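Local atomic coordinates of 3,6-diketocamphane 1,6 monooxygenase (Pseudomonas putida, PDB entry 4UWM), a protein that catalyses the FMNH2-dependent Baeyer-Villiger oxidation of a diketocamphane to its lactone, a step by which Pseudomonas putida degrades (-)-camphor. Residues R270-G275 with F313-V318; Q49-I54 with I277-E282; E329-L334 with G339-L344; K28-A33 with A62-Q67. All coordinates share one frame; numbering follows the deposited sequence.

Contact 1: residues R270-G275 with F313-V318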
loop_
_atom_site.group_PDB
_atom_site.type_symbol
_atom_site.label_atom_id
_atom_site.label_comp_id
_atom_site.label_asym_id
_atom_site.label_seq_id
_atom_site.Cartn_x
_atom_site.Cartn_y
_atom_site.Cartn_z
ATOM N N ARG A 270 -13.151 27.084 -23.812
ATOM C CA ARG A 270 -13.749 27.803 -22.686
ATOM C C ARG A 270 -13.689 26.980 -21.397
ATOM O O ARG A 270 -13.371 27.512 -20.338
ATOM C CB ARG A 270 -15.190 28.220 -22.987
ATOM C CG ARG A 270 -15.731 29.264 -22.018
ATOM C CD ARG A 270 -17.222 29.508 -22.215
ATOM N NE ARG A 270 -18.008 28.291 -22.019
ATOM C CZ ARG A 270 -18.205 27.702 -20.842
ATOM N NH1 ARG A 270 -17.668 28.206 -19.736
ATOM N NH2 ARG A 270 -18.932 26.595 -20.779
ATOM N N LEU A 271 -13.985 25.689 -21.496
ATOM C CA LEU A 271 -13.943 24.796 -20.341
ATOM C C LEU A 271 -12.531 24.676 -19.745
ATOM O O LEU A 271 -12.371 24.608 -18.523
ATOM C CB LEU A 271 -14.530 23.426 -20.701
ATOM C CG LEU A 271 -16.064 23.367 -20.815
ATOM C CD1 LEU A 271 -16.511 22.102 -21.534
ATOM C CD2 LEU A 271 -16.780 23.513 -19.478
ATOM N N VAL A 272 -11.525 24.676 -20.619
ATOM C CA VAL A 272 -10.121 24.691 -20.207
ATOM C C VAL A 272 -9.775 26.013 -19.540
ATOM O O VAL A 272 -9.282 26.032 -18.414
ATOM C CB VAL A 272 -9.157 24.443 -21.402
ATOM C CG1 VAL A 272 -7.703 24.653 -20.992
ATOM C CG2 VAL A 272 -9.348 23.060 -21.987
ATOM N N MET A 273 -10.043 27.122 -20.229
ATOM C CA MET A 273 -9.706 28.453 -19.717
ATOM C C MET A 273 -10.378 28.752 -18.384
ATOM O O MET A 273 -9.774 29.363 -17.491
ATOM C CB MET A 273 -10.108 29.553 -20.717
ATOM C CG MET A 273 -9.418 29.517 -22.069
ATOM S SD MET A 273 -7.659 29.875 -22.038
ATOM C CE MET A 273 -7.617 31.564 -21.439
ATOM N N GLU A 274 -11.632 28.342 -18.255
ATOM C CA GLU A 274 -12.437 28.706 -17.095
ATOM C C GLU A 274 -12.540 27.607 -16.042
ATOM O O GLU A 274 -13.086 27.848 -14.965
ATOM C CB GLU A 274 -13.839 29.160 -17.545
ATOM C CG GLU A 274 -13.860 30.527 -18.228
ATOM C CD GLU A 274 -15.239 30.952 -18.731
ATOM O OE1 GLU A 274 -16.258 30.340 -18.350
ATOM O OE2 GLU A 274 -15.305 31.918 -19.519
ATOM N N GLY A 275 -12.012 26.416 -16.334
ATOM C CA GLY A 275 -12.133 25.283 -15.407
ATOM C C GLY A 275 -10.877 24.896 -14.621
ATOM O O GLY A 275 -9.928 25.676 -14.540
ATOM N N PHE A 313 -1.963 31.117 -24.855
ATOM C CA PHE A 313 -0.977 30.588 -25.782
ATOM C C PHE A 313 -0.922 29.054 -25.718
ATOM O O PHE A 313 -0.941 28.375 -26.752
ATOM C CB PHE A 313 0.411 31.178 -25.530
ATOM C CG PHE A 313 1.513 30.388 -26.180
ATOM C CD1 PHE A 313 1.696 30.431 -27.561
ATOM C CD2 PHE A 313 2.344 29.564 -25.422
ATOM C CE1 PHE A 313 2.693 29.682 -28.172
ATOM C CE2 PHE A 313 3.342 28.815 -26.029
ATOM C CZ PHE A 313 3.518 28.873 -27.405
ATOM N N LEU A 314 -0.846 28.525 -24.497
ATOM C CA LEU A 314 -0.795 27.077 -24.267
ATOM C C LEU A 314 -2.060 26.403 -24.786
ATOM O O LEU A 314 -1.989 25.418 -25.514
ATOM C CB LEU A 314 -0.572 26.766 -22.771
ATOM C CG LEU A 314 0.771 27.161 -22.145
ATOM C CD1 LEU A 314 0.789 26.873 -20.650
ATOM C CD2 LEU A 314 1.942 26.460 -22.825
ATOM N N VAL A 315 -3.216 26.961 -24.446
ATOM C CA VAL A 315 -4.491 26.408 -24.910
ATOM C C VAL A 315 -4.605 26.383 -26.436
ATOM O O VAL A 315 -5.106 25.411 -27.008
ATOM C CB VAL A 315 -5.684 27.150 -24.272
ATOM C CG1 VAL A 315 -6.999 26.535 -24.704
ATOM C CG2 VAL A 315 -5.575 27.107 -22.758
ATOM N N ASP A 316 -4.111 27.435 -27.089
ATOM C CA ASP A 316 -4.219 27.575 -28.548
ATOM C C ASP A 316 -3.194 26.779 -29.369
ATOM O O ASP A 316 -3.496 26.327 -30.476
ATOM C CB ASP A 316 -4.139 29.057 -28.940
ATOM C CG ASP A 316 -5.373 29.841 -28.534
ATOM O OD1 ASP A 316 -6.482 29.275 -28.530
ATOM O OD2 ASP A 316 -5.237 31.041 -28.220
ATOM N N ASN A 317 -1.988 26.616 -28.836
ATOM C CA ASN A 317 -0.864 26.108 -29.630
ATOM C C ASN A 317 -0.192 24.837 -29.103
ATOM O O ASN A 317 0.519 24.162 -29.846
ATOM C CB ASN A 317 0.194 27.204 -29.770
ATOM C CG ASN A 317 -0.389 28.512 -30.272
ATOM O OD1 ASN A 317 -0.594 28.689 -31.468
ATOM N ND2 ASN A 317 -0.667 29.431 -29.355
ATOM N N VAL A 318 -0.397 24.531 -27.820
ATOM C CA VAL A 318 0.290 23.404 -27.163
ATOM C C VAL A 318 -0.684 22.289 -26.765
ATOM O O VAL A 318 -0.566 21.156 -27.250
ATOM C CB VAL A 318 1.097 23.867 -25.934
ATOM C CG1 VAL A 318 1.764 22.680 -25.256
ATOM C CG2 VAL A 318 2.136 24.903 -26.341
#
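Val272 and Met273 meet Val315 without the help of any flat group; the Arg270 guanidinium and the Asn317 amide lie to the flanks, each bonded within its own helix. The guanidinium of Arg270, in the one of its two modelled conformers described here, has the Glu274 carboxylate at its edge, with Arg270 NH1 to Glu274 OE1 2.9 Å; the bond leaves in the guanidinium plane but meets OE1 from above the carboxylate plane. On the other helix Asn317 ND2 donates to Phe313 O at 2.8 Å in the carbonyl plane, on a lone pair, so that this oxygen serves both ND2 and the backbone N of Asn317. Between them the helices touch through valine methyls and the Met273 sulfur. Val272 CG1, set anti to its own N (chi1 172°), meets Val315 CG2 tip to tip at 3.7 Å. Met273, modelled in two conformers, bends at chi2 and chi3 in this one, and its SD comes obliquely to Val315 CG2 at 3.5 Å; the flexible methionine fills in at the margin. Val272 also rests on Phe260 of the barrel strand. The contact is thus apolar and undirected at its heart; the polar groups stand at its border, and of these the Asp316-Lys269 salt bridge joins the two helices.

Contact 2: residues Q49-I54 with I277-E282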
loop_
_atom_site.group_PDB
_atom_site.type_symbol
_atom_site.label_atom_id
_atom_site.label_comp_id
_atom_site.label_asym_id
_atom_site.label_seq_id
_atom_site.Cartn_x
_atom_site.Cartn_y
_atom_site.Cartn_z
ATOM N N GLN A 49 5.180 17.295 -1.642
ATOM C CA GLN A 49 4.445 18.271 -2.490
ATOM C C GLN A 49 2.989 18.473 -2.087
ATOM O O GLN A 49 2.385 17.586 -1.502
ATOM C CB GLN A 49 4.506 17.849 -3.954
ATOM C CG GLN A 49 5.911 17.947 -4.569
ATOM C CD GLN A 49 6.371 19.386 -4.698
ATOM O OE1 GLN A 49 7.221 19.841 -3.945
ATOM N NE2 GLN A 49 5.780 20.118 -5.644
ATOM N N ILE A 50 2.409 19.611 -2.459
ATOM C CA ILE A 50 1.011 19.919 -2.106
ATOM C C ILE A 50 0.009 19.470 -3.155
ATOM O O ILE A 50 -0.928 18.746 -2.832
ATOM C CB ILE A 50 0.795 21.434 -1.807
ATOM C CG1 ILE A 50 1.682 21.892 -0.647
ATOM C CG2 ILE A 50 -0.687 21.745 -1.527
ATOM C CD1 ILE A 50 1.298 21.336 0.701
ATOM N N TRP A 51 0.177 19.938 -4.390
ATOM C CA TRP A 51 -0.703 19.555 -5.480
ATOM C C TRP A 51 -0.549 18.070 -5.811
ATOM O O TRP A 51 -1.550 17.381 -6.048
ATOM C CB TRP A 51 -0.429 20.379 -6.746
ATOM C CG TRP A 51 -0.881 21.824 -6.734
ATOM C CD1 TRP A 51 -0.215 22.884 -6.201
ATOM C CD2 TRP A 51 -2.075 22.364 -7.347
ATOM N NE1 TRP A 51 -0.917 24.055 -6.437
ATOM C CE2 TRP A 51 -2.060 23.762 -7.134
ATOM C CE3 TRP A 51 -3.136 21.805 -8.058
ATOM C CZ2 TRP A 51 -3.086 24.606 -7.591
ATOM C CZ3 TRP A 51 -4.171 22.653 -8.519
ATOM C CH2 TRP A 51 -4.132 24.029 -8.273
ATOM N N GLU A 52 0.700 17.589 -5.820
ATOM C CA GLU A 52 0.972 16.198 -6.160
ATOM C C GLU A 52 1.040 15.450 -4.829
ATOM O O GLU A 52 2.103 15.297 -4.241
ATOM C CB GLU A 52 2.279 16.080 -6.952
ATOM C CG GLU A 52 2.375 17.035 -8.153
ATOM C CD GLU A 52 2.991 18.398 -7.845
ATOM O OE1 GLU A 52 3.068 18.799 -6.671
ATOM O OE2 GLU A 52 3.378 19.107 -8.816
ATOM N N ASN A 53 -0.119 15.024 -4.344
ATOM C CA ASN A 53 -0.249 14.680 -2.926
ATOM C C ASN A 53 -0.486 13.188 -2.657
ATOM O O ASN A 53 -1.194 12.839 -1.716
ATOM C CB ASN A 53 -1.345 15.557 -2.271
ATOM C CG ASN A 53 -2.714 15.332 -2.878
ATOM O OD1 ASN A 53 -2.837 14.685 -3.907
ATOM N ND2 ASN A 53 -3.766 15.844 -2.220
ATOM N N ILE A 54 0.097 12.311 -3.480
ATOM C CA ILE A 54 -0.021 10.876 -3.231
ATOM C C ILE A 54 1.378 10.303 -2.949
ATOM O O ILE A 54 2.183 10.199 -3.874
ATOM C CB ILE A 54 -0.748 10.131 -4.405
ATOM C CG1 ILE A 54 -2.249 10.512 -4.427
ATOM C CG2 ILE A 54 -0.589 8.604 -4.298
ATOM C CD1 ILE A 54 -3.016 9.922 -5.610
ATOM N N ILE A 277 -8.336 22.902 -15.180
ATOM C CA ILE A 277 -7.065 22.918 -15.931
ATOM C C ILE A 277 -6.460 24.324 -15.974
ATOM O O ILE A 277 -5.332 24.535 -15.536
ATOM C CB ILE A 277 -7.217 22.290 -17.334
ATOM C CG1 ILE A 277 -7.737 20.859 -17.210
ATOM C CG2 ILE A 277 -5.919 22.359 -18.140
ATOM C CD1 ILE A 277 -8.277 20.238 -18.483
ATOM N N GLY A 278 -7.234 25.303 -16.448
ATOM C CA GLY A 278 -6.760 26.680 -16.468
ATOM C C GLY A 278 -6.391 27.186 -15.098
ATOM O O GLY A 278 -5.423 27.924 -14.961
ATOM N N TYR A 279 -7.157 26.787 -14.079
ATOM C CA TYR A 279 -6.869 27.171 -12.693
ATOM C C TYR A 279 -5.491 26.672 -12.208
ATOM O O TYR A 279 -4.699 27.431 -11.627
ATOM C CB TYR A 279 -7.979 26.691 -11.729
ATOM C CG TYR A 279 -7.710 27.090 -10.301
ATOM C CD1 TYR A 279 -7.942 28.398 -9.862
ATOM C CD2 TYR A 279 -7.163 26.181 -9.392
ATOM C CE1 TYR A 279 -7.659 28.779 -8.556
ATOM C CE2 TYR A 279 -6.878 26.553 -8.093
ATOM C CZ TYR A 279 -7.137 27.852 -7.678
ATOM O OH TYR A 279 -6.861 28.218 -6.386
ATOM N N CYS A 280 -5.221 25.390 -12.447
ATOM C CA CYS A 280 -3.961 24.772 -12.006
ATOM C C CYS A 280 -2.782 25.439 -12.720
ATOM O O CYS A 280 -1.819 25.870 -12.085
ATOM C CB CYS A 280 -3.978 23.275 -12.309
ATOM S SG CYS A 280 -2.451 22.429 -11.822
ATOM N N PHE A 281 -2.885 25.547 -14.042
ATOM C CA PHE A 281 -1.843 26.201 -14.842
ATOM C C PHE A 281 -1.576 27.636 -14.441
ATOM O O PHE A 281 -0.428 28.009 -14.243
ATOM C CB PHE A 281 -2.135 26.095 -16.335
ATOM C CG PHE A 281 -1.611 24.833 -16.952
ATOM C CD1 PHE A 281 -0.312 24.776 -17.436
ATOM C CD2 PHE A 281 -2.399 23.691 -17.012
ATOM C CE1 PHE A 281 0.187 23.614 -17.999
ATOM C CE2 PHE A 281 -1.906 22.523 -17.571
ATOM C CZ PHE A 281 -0.611 22.485 -18.068
ATOM N N GLU A 282 -2.631 28.432 -14.297
ATOM C CA GLU A 282 -2.497 29.839 -13.888
ATOM C C GLU A 282 -1.903 30.006 -12.503
ATOM O O GLU A 282 -1.036 30.860 -12.294
ATOM C CB GLU A 282 -3.866 30.516 -13.900
ATOM C CG GLU A 282 -3.830 32.020 -14.058
ATOM C CD GLU A 282 -3.756 32.413 -15.510
ATOM O OE1 GLU A 282 -2.637 32.411 -16.060
ATOM O OE2 GLU A 282 -4.821 32.689 -16.102
#
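Trp51 points its CB toward helix 276-291 and carries its indole across to Cys280 and Tyr279. With CG anti to the carbonyl carbon, chi1 -73° sends the ring toward the helix, and its six-membered ring makes the contacts. Trp51 CE3 is 3.9 Å from Cys280 SG, and the next atom, Trp51 CZ3, lies 3.7 Å from the same sulfur. Cys280 SG sits over one face of this ring, 4.1 Å from its centroid and 28° off the normal, a sulfur-aromatic contact. At the tip, Trp51 CH2 is 3.7 Å from Tyr279 CE2, which lies at the indole edge, and the two side chains cross at about a right angle. The pyrrole NE1 donates to Gln182 OE1 of the second subunit, while the ring also stacks with Tyr284. Cysteine is slim enough to sit against the face of a broad ring. Replaced by alanine, Trp51 would probably leave the Cys280 sulfur without its aromatic face and Gln182 of the second subunit without its donor. The side chain of Trp51 lies about 8 Å from that of the FMN-binding His10. Between the two segments a polarisable sulfur and aromatic rings meet with no hydrogen bond, while the one polar atom of the indole is spent on the dimer partner.

Contact 3: residues E329-L334 with G339-L344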
loop_
_atom_site.group_PDB
_atom_site.type_symbol
_atom_site.label_atom_id
_atom_site.label_comp_id
_atom_site.label_asym_id
_atom_site.label_seq_id
_atom_site.Cartn_x
_atom_site.Cartn_y
_atom_site.Cartn_z
ATOM N N GLU A 329 -7.034 15.990 -35.743
ATOM C CA GLU A 329 -6.154 16.626 -36.716
ATOM C C GLU A 329 -4.872 17.117 -36.061
ATOM O O GLU A 329 -3.787 16.938 -36.620
ATOM C CB GLU A 329 -6.872 17.753 -37.459
ATOM C CG GLU A 329 -7.803 17.248 -38.554
ATOM C CD GLU A 329 -8.636 18.348 -39.192
ATOM O OE1 GLU A 329 -8.158 19.499 -39.283
ATOM O OE2 GLU A 329 -9.778 18.054 -39.607
ATOM N N LYS A 330 -4.999 17.709 -34.870
ATOM C CA LYS A 330 -3.836 18.147 -34.082
ATOM C C LYS A 330 -2.869 16.999 -33.757
ATOM O O LYS A 330 -1.649 17.188 -33.773
ATOM C CB LYS A 330 -4.280 18.855 -32.805
ATOM C CG LYS A 330 -4.463 20.351 -32.961
ATOM C CD LYS A 330 -5.293 20.912 -31.821
ATOM C CE LYS A 330 -5.237 22.428 -31.786
ATOM N NZ LYS A 330 -6.267 22.963 -30.853
ATOM N N ILE A 331 -3.409 15.815 -33.483
ATOM C CA ILE A 331 -2.571 14.645 -33.203
ATOM C C ILE A 331 -1.859 14.189 -34.479
ATOM O O ILE A 331 -0.658 13.876 -34.451
ATOM C CB ILE A 331 -3.358 13.490 -32.519
ATOM C CG1 ILE A 331 -3.895 13.941 -31.146
ATOM C CG2 ILE A 331 -2.472 12.256 -32.341
ATOM C CD1 ILE A 331 -4.826 12.951 -30.472
ATOM N N ASN A 332 -2.592 14.185 -35.592
ATOM C CA ASN A 332 -2.028 13.836 -36.904
ATOM C C ASN A 332 -0.835 14.710 -37.303
ATOM O O ASN A 332 0.205 14.184 -37.726
ATOM C CB ASN A 332 -3.108 13.867 -37.981
ATOM C CG ASN A 332 -4.095 12.730 -37.843
ATOM O OD1 ASN A 332 -3.710 11.567 -37.735
ATOM N ND2 ASN A 332 -5.378 13.059 -37.861
ATOM N N ALA A 333 -0.984 16.027 -37.137
ATOM C CA ALA A 333 0.114 16.972 -37.338
ATOM C C ALA A 333 1.348 16.608 -36.515
ATOM O O ALA A 333 2.466 16.617 -37.033
ATOM C CB ALA A 333 -0.330 18.397 -37.039
ATOM N N LEU A 334 1.149 16.272 -35.238
ATOM C CA LEU A 334 2.261 15.856 -34.379
ATOM C C LEU A 334 2.889 14.566 -34.860
ATOM O O LEU A 334 4.117 14.446 -34.874
ATOM C CB LEU A 334 1.821 15.707 -32.919
ATOM C CG LEU A 334 1.561 17.007 -32.176
ATOM C CD1 LEU A 334 0.662 16.744 -30.981
ATOM C CD2 LEU A 334 2.880 17.640 -31.759
ATOM N N GLY A 339 6.766 11.247 -35.896
ATOM C CA GLY A 339 6.670 9.795 -36.068
ATOM C C GLY A 339 5.586 9.181 -35.195
ATOM O O GLY A 339 5.112 8.073 -35.463
ATOM N N GLY A 340 5.201 9.895 -34.138
ATOM C CA GLY A 340 4.130 9.444 -33.243
ATOM C C GLY A 340 4.578 8.675 -32.003
ATOM O O GLY A 340 5.758 8.685 -31.633
ATOM N N TRP A 341 3.616 8.012 -31.365
ATOM C CA TRP A 341 3.821 7.298 -30.099
ATOM C C TRP A 341 2.697 6.300 -29.938
ATOM O O TRP A 341 1.696 6.368 -30.652
ATOM C CB TRP A 341 3.816 8.277 -28.913
ATOM C CG TRP A 341 2.573 9.147 -28.856
ATOM C CD1 TRP A 341 1.334 8.786 -28.397
ATOM C CD2 TRP A 341 2.450 10.501 -29.309
ATOM N NE1 TRP A 341 0.455 9.831 -28.531
ATOM C CE2 TRP A 341 1.114 10.900 -29.078
ATOM C CE3 TRP A 341 3.339 11.419 -29.890
ATOM C CZ2 TRP A 341 0.645 12.173 -29.407
ATOM C CZ3 TRP A 341 2.870 12.690 -30.208
ATOM C CH2 TRP A 341 1.538 13.053 -29.967
ATOM N N GLY A 342 2.849 5.381 -28.990
ATOM C CA GLY A 342 1.839 4.362 -28.765
ATOM C C GLY A 342 0.677 4.733 -27.849
ATOM O O GLY A 342 -0.435 4.247 -28.046
ATOM N N THR A 343 0.935 5.553 -26.822
ATOM C CA THR A 343 -0.122 5.909 -25.851
ATOM C C THR A 343 -0.159 7.400 -25.609
ATOM O O THR A 343 0.875 8.027 -25.304
ATOM C CB THR A 343 0.035 5.177 -24.477
ATOM O OG1 THR A 343 -0.010 3.759 -24.666
ATOM C CG2 THR A 343 -1.107 5.554 -23.528
ATOM N N LEU A 344 -1.353 7.967 -25.736
ATOM C CA LEU A 344 -1.558 9.360 -25.400
ATOM C C LEU A 344 -1.940 9.389 -23.921
ATOM O O LEU A 344 -3.045 8.957 -23.543
ATOM C CB LEU A 344 -2.677 9.972 -26.248
ATOM C CG LEU A 344 -3.062 11.400 -25.865
ATOM C CD1 LEU A 344 -2.017 12.379 -26.358
ATOM C CD2 LEU A 344 -4.446 11.758 -26.389
#
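In the TIM barrel of this luciferase-like enzyme, helix 324-338 packs on the outside of the strands and leads into strand 343-347; here Ile331 and Leu334 of the helix meet Trp341 and Leu344 just beyond the turn. Strand 343-347 runs parallel to 254-261, as does 320-322, which precedes the helix, so the unit is a beta-alpha-beta crossover. The turn itself needs Gly339 and Gly340: both have positive phi (106° and 94°), where a CB would jam against the preceding carbonyl oxygen. Thr338 OG1 makes hydrogen bonds with Leu334 O and with Gly340 N, tying helix end to turn. Trp341 follows, its CG lodged between the backbone N and the carbonyl carbon (chi1 54°), a torsion that swings the indole back beneath the helix, where it also meets Phe335 edge-to-face. The indole is long enough to reach Leu334 from the loop. Leu334 CD1 comes in the ring plane, at the edge, 3.9 Å from Trp341 CH2, and Leu334 CB is 4.0 Å from that same carbon. Ile331 uses two branches, CG2 approaching the indole obliquely, 4.3 Å from Trp341 CZ2, while the longer arm reaches on to the strand, with Ile331 CD1 4.3 Å from Leu344 CD2.

Contact 4: residues K28-A33 with A62-Q67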
loop_
_atom_site.group_PDB
_atom_site.type_symbol
_atom_site.label_atom_id
_atom_site.label_comp_id
_atom_site.label_asym_id
_atom_site.label_seq_id
_atom_site.Cartn_x
_atom_site.Cartn_y
_atom_site.Cartn_z
ATOM N N LYS A 28 -12.653 6.801 -8.237
ATOM C CA LYS A 28 -13.681 7.166 -9.215
ATOM C C LYS A 28 -13.081 7.351 -10.603
ATOM O O LYS A 28 -13.686 6.937 -11.606
ATOM C CB LYS A 28 -14.489 8.384 -8.735
ATOM C CG LYS A 28 -15.391 8.043 -7.553
ATOM C CD LYS A 28 -16.068 9.248 -6.909
ATOM C CE LYS A 28 -16.980 8.788 -5.771
ATOM N NZ LYS A 28 -17.497 9.917 -4.948
ATOM N N SER A 29 -11.884 7.922 -10.657
ATOM C CA SER A 29 -11.160 8.132 -11.904
ATOM C C SER A 29 -10.777 6.798 -12.542
ATOM O O SER A 29 -10.954 6.624 -13.746
ATOM C CB SER A 29 -9.910 8.988 -11.684
ATOM O OG SER A 29 -10.227 10.370 -11.570
ATOM N N ALA A 30 -10.273 5.850 -11.732
ATOM C CA ALA A 30 -9.872 4.542 -12.253
ATOM C C ALA A 30 -11.074 3.778 -12.842
ATOM O O ALA A 30 -10.978 3.211 -13.938
ATOM C CB ALA A 30 -9.212 3.716 -11.147
ATOM N N VAL A 31 -12.182 3.759 -12.105
ATOM C CA VAL A 31 -13.426 3.106 -12.559
ATOM C C VAL A 31 -13.942 3.718 -13.885
ATOM O O VAL A 31 -14.237 2.987 -14.832
ATOM C CB VAL A 31 -14.529 3.129 -11.469
ATOM C CG1 VAL A 31 -15.854 2.573 -11.993
ATOM C CG2 VAL A 31 -14.088 2.336 -10.249
ATOM N N GLN A 32 -13.999 5.046 -13.968
ATOM C CA GLN A 32 -14.545 5.705 -15.160
ATOM C C GLN A 32 -13.630 5.458 -16.363
ATOM O O GLN A 32 -14.123 5.205 -17.460
ATOM C CB GLN A 32 -14.760 7.207 -14.917
ATOM C CG GLN A 32 -15.525 7.951 -16.016
ATOM C CD GLN A 32 -14.654 8.374 -17.199
ATOM O OE1 GLN A 32 -13.427 8.525 -17.096
ATOM N NE2 GLN A 32 -15.296 8.586 -18.336
ATOM N N ALA A 33 -12.306 5.526 -16.157
ATOM C CA ALA A 33 -11.365 5.301 -17.253
ATOM C C ALA A 33 -11.499 3.874 -17.775
ATOM O O ALA A 33 -11.525 3.653 -18.992
ATOM C CB ALA A 33 -9.928 5.622 -16.833
ATOM N N ALA A 62 -4.237 -0.673 -5.436
ATOM C CA ALA A 62 -4.868 -1.765 -4.702
ATOM C C ALA A 62 -6.367 -1.540 -4.450
ATOM O O ALA A 62 -7.189 -2.471 -4.574
ATOM C CB ALA A 62 -4.136 -2.026 -3.387
ATOM N N ALA A 63 -6.724 -0.307 -4.095
ATOM C CA ALA A 63 -8.135 0.043 -3.864
ATOM C C ALA A 63 -9.022 -0.000 -5.123
ATOM O O ALA A 63 -10.218 -0.234 -5.022
ATOM C CB ALA A 63 -8.255 1.405 -3.189
ATOM N N ALA A 64 -8.432 0.251 -6.281
ATOM C CA ALA A 64 -9.139 0.233 -7.554
ATOM C C ALA A 64 -9.081 -1.120 -8.261
ATOM O O ALA A 64 -9.781 -1.314 -9.266
ATOM C CB ALA A 64 -8.580 1.328 -8.473
ATOM N N ALA A 65 -8.251 -2.045 -7.747
ATOM C CA ALA A 65 -7.955 -3.309 -8.436
ATOM C C ALA A 65 -9.193 -4.169 -8.722
ATOM O O ALA A 65 -9.414 -4.581 -9.869
ATOM C CB ALA A 65 -6.912 -4.120 -7.658
ATOM N N LEU A 66 -9.991 -4.441 -7.694
ATOM C CA LEU A 66 -11.134 -5.326 -7.876
ATOM C C LEU A 66 -12.357 -4.543 -8.357
ATOM O O LEU A 66 -13.403 -5.126 -8.526
ATOM C CB LEU A 66 -11.445 -6.145 -6.609
ATOM C CG LEU A 66 -10.301 -7.001 -5.990
ATOM C CD1 LEU A 66 -10.799 -7.980 -4.943
ATOM C CD2 LEU A 66 -9.505 -7.763 -7.033
ATOM N N GLN A 67 -12.196 -3.237 -8.584
ATOM C CA GLN A 67 -13.304 -2.395 -9.054
ATOM C C GLN A 67 -13.219 -2.148 -10.550
ATOM O O GLN A 67 -14.034 -1.425 -11.113
ATOM C CB GLN A 67 -13.332 -1.050 -8.315
ATOM C CG GLN A 67 -13.610 -1.171 -6.825
ATOM C CD GLN A 67 -13.941 0.153 -6.175
ATOM O OE1 GLN A 67 -14.749 0.936 -6.690
ATOM N NE2 GLN A 67 -13.332 0.408 -5.022
#
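Helix 19-35, through residues 28-33, comes close to the end of helix 57-65, with Ala30 CA 6.4 Å from Ala64 CA and Val31 CA 6.5 Å from Gln67 CA. Ala30 and Ala64 point directly at each other, and their CB atoms meet at 3.6 Å, one methyl against one methyl; so short a spacing, met head on, depends on side chains as small as these, and alanine also favours the helix. Further along the chain the contact passes to Val31 and Gln67, larger side chains that pass each other at a slant. Val31 CG2, anti to the carbonyl carbon, is 3.9 Å from the backbone O of Gln67. The glutamine, modelled in two conformers, is extended beyond CG in the one described. Gln67 CB and OE1 both lie by the Val31 CG2 methyl, at 4.0 and 3.9 Å, while NE2 turns to the Ala63 carbonyl, a weak bond. Beneath the helices runs strand 72-79, whose Phe73 touches both Ala30 and Ala64. Helix 356-369 meets Gln32 through Phe359 and Leu362, and Ala63 packs on Ala62 of the second subunit, which places the end of helix 57-65 in the dimer interface.

How the contacts relate
Contacts 1, 2 and 4 lie among the helices and loops round one barrel, whereas contact 3 reaches a barrel strand. Contacts 1 and 2 are linked directly: helices 265-274 and 276-291 follow each other, and Leu314 packs on Phe281 and Val272 on Ile277. Contact 3 joins helix to strand through a tryptophan and long aliphatic chains; contact 4 joins helix to helix over strand 72-79 through paired alanines. Contacts 1, 2 and 3 are buried, whereas contact 4 is only partly so and has glutamine and valine at its margin. None uses a hydrogen bond across its segments. Contact 2 alone brings aromatic rings and sulfur together and lies nearest the flavin; it shares with contact 4 the approach to the second subunit.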